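Long-range contact in acyl-coenzyme A oxidase acox-1.1 (Caenorhabditis elegans, PDB 5K3I), which catalyses the FAD-dependent, oxygen-consuming desaturation of fatty acyl-CoA thioesters, the first step of peroxisomal beta-oxidation: residues P14-E19 and Y316-R321. The protein carries 1 engineered substitution. Residues are numbered along the deposited sequence; the frame is centred on the assembly and turned at random.
Sequences PDLTAE and YSAVRR. With FAD (flavin-adenine dinucleotide), chain M.
Asp15 and Arg321 reach for each other with similar first torsions: in each, CG stands beside the backbone N (chi1 -81° and -78°), and Arg321 then runs extended to NE while the carboxylate comes from the opposite direction. The result is a bidentate, side-on salt bridge that fastens the N-terminal helix 14-21 of this acyl-CoA oxidase to the segment that follows the C-terminal end of helix 292-319, in the C-alpha1 region. Arg321 NH2 lies 2.9 Å from Asp15 OD1, in a nearly straight bond, and Arg321 NE lies 3.1 Å from Asp15 OD2. Both acceptors lie close to the guanidinium plane, yet they are met from above the carboxylate plane, because the two flat groups are turned 52° apart. Arg321 NH1 is held by the backbone oxygen of Glu331, so all three nitrogens of the group are engaged. Replacing Arg321 by an alanine is likely to leave the Asp15 carboxylate without this partner and helix 14-21 less firmly tied to residues 320-321.

Deeper between the two segments, Ala318 CB meets Leu16 CD1 at 3.8 Å. The same Ala318 CB lies 3.7 Å from the methylene carbon Glu19 CG. The Glu19 chain bends about its CB-CG bond, and its OE2 forms salt bridges with Arg608 and Lys333.

Neighbouring arginines just past a helix end illustrate how adjacent side chains can be sent to different partners. Where Arg321 binds the N-terminal helix, Arg320 CB is directed away from helix 14-21, and its guanidinium reaches the FAD diphosphate, with NH1 also bonded to Met154 O of the second subunit. Arg320 NE donates to FAD O2A at 3.0 Å, and Arg320 NH2 reaches FAD O2P at 2.9 Å, at the guanidinium edge.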
ATOM      1  N   PRO A  14      25.320   9.684  17.594  1.00 23.79           N
ATOM      2  CA  PRO A  14      24.799  10.443  18.743  1.00 23.72           C
ATOM      3  C   PRO A  14      23.431  11.050  18.490  1.00 23.20           C
ATOM      4  O   PRO A  14      22.673  11.262  19.446  1.00 22.80           O
ATOM      5  CB  PRO A  14      25.859  11.531  18.959  1.00 23.26           C
ATOM      6  CG  PRO A  14      26.585  11.629  17.665  1.00 23.18           C
ATOM      7  CD  PRO A  14      26.557  10.265  17.051  1.00 23.53           C
ATOM      8  N   ASP A  15      23.087  11.335  17.233  1.00 21.99           N
ATOM      9  CA  ASP A  15      21.753  11.844  16.958  1.00 22.49           C
ATOM     10  C   ASP A  15      20.701  10.851  17.416  1.00 22.23           C
ATOM     11  O   ASP A  15      19.622  11.251  17.865  1.00 23.45           O
ATOM     12  CB  ASP A  15      21.600  12.173  15.476  1.00 22.05           C
ATOM     13  CG  ASP A  15      22.187  13.530  15.120  1.00 21.71           C
ATOM     14  OD1 ASP A  15      22.385  14.346  16.046  1.00 20.32           O
ATOM     15  OD2 ASP A  15      22.469  13.778  13.926  1.00 22.82           O
ATOM     16  N   LEU A  16      21.006   9.556  17.321  1.00 23.20           N
ATOM     17  CA  LEU A  16      20.072   8.524  17.754  1.00 22.68           C
ATOM     18  C   LEU A  16      20.169   8.266  19.251  1.00 22.62           C
ATOM     19  O   LEU A  16      19.142   8.137  19.927  1.00 22.90           O
ATOM     20  CB  LEU A  16      20.324   7.235  16.975  1.00 22.70           C
ATOM     21  CG  LEU A  16      19.387   6.047  17.218  1.00 22.31           C
ATOM     22  CD1 LEU A  16      17.942   6.481  17.135  1.00 22.62           C
ATOM     23  CD2 LEU A  16      19.672   4.941  16.208  1.00 22.08           C
ATOM     24  N   THR A  17      21.394   8.175  19.778  1.00 23.39           N
ATOM     25  CA  THR A  17      21.594   8.022  21.218  1.00 22.65           C
ATOM     26  C   THR A  17      20.846   9.088  22.019  1.00 22.42           C
ATOM     27  O   THR A  17      20.203   8.782  23.029  1.00 21.94           O
ATOM     28  CB  THR A  17      23.087   8.055  21.541  1.00 22.57           C
ATOM     29  OG1 THR A  17      23.768   7.106  20.713  1.00 23.07           O
ATOM     30  CG2 THR A  17      23.322   7.712  23.008  1.00 22.39           C
ATOM     31  N   ALA A  18      20.943  10.353  21.592  1.00 23.19           N
ATOM     32  CA  ALA A  18      20.203  11.444  22.230  1.00 22.61           C
ATOM     33  C   ALA A  18      18.733  11.101  22.454  1.00 22.58           C
ATOM     34  O   ALA A  18      18.143  11.485  23.473  1.00 22.28           O
ATOM     35  CB  ALA A  18      20.316  12.716  21.389  1.00 22.37           C
ATOM     36  N   GLU A  19      18.119  10.399  21.500  1.00 22.52           N
ATOM     37  CA  GLU A  19      16.707  10.049  21.605  1.00 22.39           C
ATOM     38  C   GLU A  19      16.463   8.875  22.543  1.00 22.53           C
ATOM     39  O   GLU A  19      15.355   8.730  23.078  1.00 22.82           O
ATOM     40  CB  GLU A  19      16.148   9.731  20.214  1.00 22.59           C
ATOM     41  CG  GLU A  19      16.300  10.863  19.204  1.00 23.05           C
ATOM     42  CD  GLU A  19      15.538  12.119  19.617  1.00 23.18           C
ATOM     43  OE1 GLU A  19      14.529  12.002  20.352  1.00 22.68           O
ATOM     44  OE2 GLU A  19      15.963  13.223  19.212  1.00 22.81           O
ATOM     45  N   TYR A 316      15.440   6.102  11.684  1.00 19.88           N
ATOM     46  CA  TYR A 316      15.873   6.971  10.587  1.00 20.20           C
ATOM     47  C   TYR A 316      15.469   8.423  10.800  1.00 19.96           C
ATOM     48  O   TYR A 316      16.176   9.335  10.350  1.00 19.70           O
ATOM     49  CB  TYR A 316      15.336   6.464   9.252  1.00 20.79           C
ATOM     50  CG  TYR A 316      15.729   7.324   8.070  1.00 22.02           C
ATOM     51  CD1 TYR A 316      16.996   7.235   7.501  1.00 22.43           C
ATOM     52  CD2 TYR A 316      14.832   8.221   7.518  1.00 22.58           C
ATOM     53  CE1 TYR A 316      17.353   8.033   6.416  1.00 23.14           C
ATOM     54  CE2 TYR A 316      15.183   9.013   6.441  1.00 22.93           C
ATOM     55  CZ  TYR A 316      16.444   8.914   5.894  1.00 23.16           C
ATOM     56  OH  TYR A 316      16.805   9.698   4.822  1.00 25.36           O
ATOM     57  N   SER A 317      14.331   8.663  11.454  1.00 19.40           N
ATOM     58  CA  SER A 317      13.896  10.039  11.656  1.00 20.05           C
ATOM     59  C   SER A 317      14.805  10.766  12.635  1.00 21.96           C
ATOM     60  O   SER A 317      14.918  11.997  12.587  1.00 22.69           O
ATOM     61  CB  SER A 317      12.440  10.077  12.123  1.00 19.27           C
ATOM     62  OG  SER A 317      11.564   9.587  11.118  1.00 19.39           O
ATOM     63  N   ALA A 318      15.469  10.026  13.519  1.00 21.91           N
ATOM     64  CA  ALA A 318      16.381  10.663  14.460  1.00 22.18           C
ATOM     65  C   ALA A 318      17.708  11.021  13.803  1.00 22.29           C
ATOM     66  O   ALA A 318      18.323  12.027  14.169  1.00 23.01           O
ATOM     67  CB  ALA A 318      16.606   9.770  15.682  1.00 22.81           C
ATOM     68  N   VAL A 319      18.161  10.222  12.839  1.00 21.99           N
ATOM     69  CA  VAL A 319      19.420  10.515  12.162  1.00 22.10           C
ATOM     70  C   VAL A 319      19.224  11.414  10.933  1.00 22.42           C
ATOM     71  O   VAL A 319      20.113  12.207  10.608  1.00 25.22           O
ATOM     72  CB  VAL A 319      20.163   9.212  11.801  1.00 22.13           C
ATOM     73  CG1 VAL A 319      19.401   7.998  12.283  1.00 21.80           C
ATOM     74  CG2 VAL A 319      20.461   9.113  10.309  1.00 21.76           C
ATOM     75  N   ARG A 320      18.080  11.327  10.237  1.00 21.82           N
ATOM     76  CA  ARG A 320      17.838  12.186   9.074  1.00 21.93           C
ATOM     77  C   ARG A 320      17.579  13.629   9.510  1.00 21.23           C
ATOM     78  O   ARG A 320      16.578  13.921  10.171  1.00 22.84           O
ATOM     79  CB  ARG A 320      16.655  11.657   8.260  1.00 22.70           C
ATOM     80  CG  ARG A 320      16.300  12.452   6.985  1.00 23.14           C
ATOM     81  CD  ARG A 320      17.470  12.735   6.030  1.00 23.74           C
ATOM     82  NE  ARG A 320      16.983  13.159   4.713  1.00 23.76           N
ATOM     83  CZ  ARG A 320      17.638  12.985   3.567  1.00 24.07           C
ATOM     84  NH1 ARG A 320      18.841  12.436   3.566  1.00 23.84           N
ATOM     85  NH2 ARG A 320      17.110  13.400   2.422  1.00 24.58           N
ATOM     86  N   ARG A 321      18.480  14.529   9.140  1.00 23.99           N
ATOM     87  CA  ARG A 321      18.284  15.959   9.299  1.00 23.75           C
ATOM     88  C   ARG A 321      17.868  16.550   7.961  1.00 23.20           C
ATOM     89  O   ARG A 321      18.366  16.127   6.913  1.00 23.98           O
ATOM     90  CB  ARG A 321      19.564  16.623   9.802  1.00 24.02           C
ATOM     91  CG  ARG A 321      19.787  16.418  11.270  1.00 24.62           C
ATOM     92  CD  ARG A 321      21.160  16.848  11.724  1.00 24.91           C
ATOM     93  NE  ARG A 321      21.337  16.513  13.131  1.00 24.81           N
ATOM     94  CZ  ARG A 321      20.890  17.251  14.142  1.00 24.60           C
ATOM     95  NH1 ARG A 321      20.242  18.379  13.906  1.00 23.95           N
ATOM     96  NH2 ARG A 321      21.087  16.853  15.389  1.00 23.64           N
TER
HETATM   97  PA  FAD M 702      12.904  13.782   3.286  1.00 26.03           P
HETATM   98  O1A FAD M 702      13.055  15.246   3.566  1.00 24.96           O
HETATM   99  O2A FAD M 702      14.216  13.137   3.673  1.00 26.19           O
HETATM  100  O5B FAD M 702      11.634  13.155   4.139  1.00 25.12           O
HETATM  101  C5B FAD M 702      11.820  12.380   5.298  1.00 25.16           C
HETATM  102  C4B FAD M 702      10.663  12.856   6.222  1.00 24.65           C
HETATM  103  O4B FAD M 702      10.924  14.067   6.648  1.00 24.49           O
HETATM  104  C3B FAD M 702       9.383  13.002   5.368  1.00 24.41           C
HETATM  105  O3B FAD M 702       8.331  12.483   6.049  1.00 24.41           O
HETATM  106  C2B FAD M 702       9.145  14.513   5.181  1.00 24.04           C
HETATM  107  O2B FAD M 702       7.676  14.843   5.081  1.00 24.94           O
HETATM  108  C1B FAD M 702       9.648  15.006   6.271  1.00 23.72           C
HETATM  109  N9A FAD M 702      10.060  16.362   6.065  1.00 23.08           N
HETATM  110  C8A FAD M 702      11.110  16.778   5.327  1.00 22.95           C
HETATM  111  N7A FAD M 702      11.139  18.101   5.361  1.00 22.93           N
HETATM  112  C5A FAD M 702      10.094  18.528   6.127  1.00 22.77           C
HETATM  113  C6A FAD M 702       9.658  19.788   6.492  1.00 22.12           C
HETATM  114  N6A FAD M 702      10.056  21.150   6.263  1.00 21.62           N
HETATM  115  N1A FAD M 702       8.587  19.925   7.267  1.00 22.41           N
HETATM  116  C2A FAD M 702       7.932  18.812   7.689  1.00 22.78           C
HETATM  117  N3A FAD M 702       8.348  17.576   7.342  1.00 22.54           N
HETATM  118  C4A FAD M 702       9.431  17.438   6.560  1.00 22.77           C
HETATM  119  N1  FAD M 702      15.614  13.191  -7.575  1.00 24.90           N
HETATM  120  C2  FAD M 702      16.086  13.813  -8.839  1.00 24.72           C
HETATM  121  O2  FAD M 702      16.797  14.780  -8.769  1.00 24.92           O
HETATM  122  N3  FAD M 702      15.728  13.229 -10.159  1.00 25.18           N
HETATM  123  C4  FAD M 702      14.882  12.062 -10.156  1.00 24.79           C
HETATM  124  O4  FAD M 702      14.540  11.535 -11.130  1.00 24.15           O
HETATM  125  C4X FAD M 702      14.406  11.462  -8.880  1.00 25.07           C
HETATM  126  N5  FAD M 702      13.580  10.304  -9.001  1.00 25.17           N
HETATM  127  C5X FAD M 702      13.075   9.663  -7.785  1.00 24.27           C
HETATM  128  C6  FAD M 702      12.271   8.534  -7.953  1.00 24.33           C
HETATM  129  C7  FAD M 702      11.766   7.888  -6.830  1.00 23.55           C
HETATM  130  C7M FAD M 702      10.940   6.712  -7.389  1.00 23.15           C
HETATM  131  C8  FAD M 702      12.061   8.361  -5.543  1.00 23.82           C
HETATM  132  C8M FAD M 702      11.518   7.663  -4.311  1.00 24.56           C
HETATM  133  C9  FAD M 702      12.874   9.494  -5.385  1.00 23.96           C
HETATM  134  C9A FAD M 702      13.386  10.153  -6.520  1.00 24.23           C
HETATM  135  N10 FAD M 702      14.264  11.370  -6.381  1.00 24.22           N
HETATM  136  C10 FAD M 702      14.754  12.006  -7.600  1.00 24.98           C
HETATM  137  C1' FAD M 702      14.572  11.881  -5.049  1.00 23.86           C
HETATM  138  C2' FAD M 702      13.343  12.708  -4.623  1.00 23.54           C
HETATM  139  O2' FAD M 702      13.335  13.909  -5.334  1.00 22.82           O
HETATM  140  C3' FAD M 702      13.313  12.941  -3.116  1.00 23.45           C
HETATM  141  O3' FAD M 702      13.351  11.688  -2.516  1.00 22.72           O
HETATM  142  C4' FAD M 702      11.981  13.633  -2.842  1.00 23.71           C
HETATM  143  O4' FAD M 702      12.019  14.903  -3.400  1.00 23.59           O
HETATM  144  C5' FAD M 702      11.755  13.761  -1.332  1.00 24.28           C
HETATM  145  O5' FAD M 702      12.863  14.461  -0.790  1.00 25.38           O
HETATM  146  P   FAD M 702      13.645  13.691   0.466  1.00 24.76           P
HETATM  147  O1P FAD M 702      14.075  12.321   0.021  1.00 24.89           O
HETATM  148  O2P FAD M 702      14.877  14.406   0.948  1.00 24.43           O
HETATM  149  O3P FAD M 702      12.554  13.508   1.688  1.00 25.36           O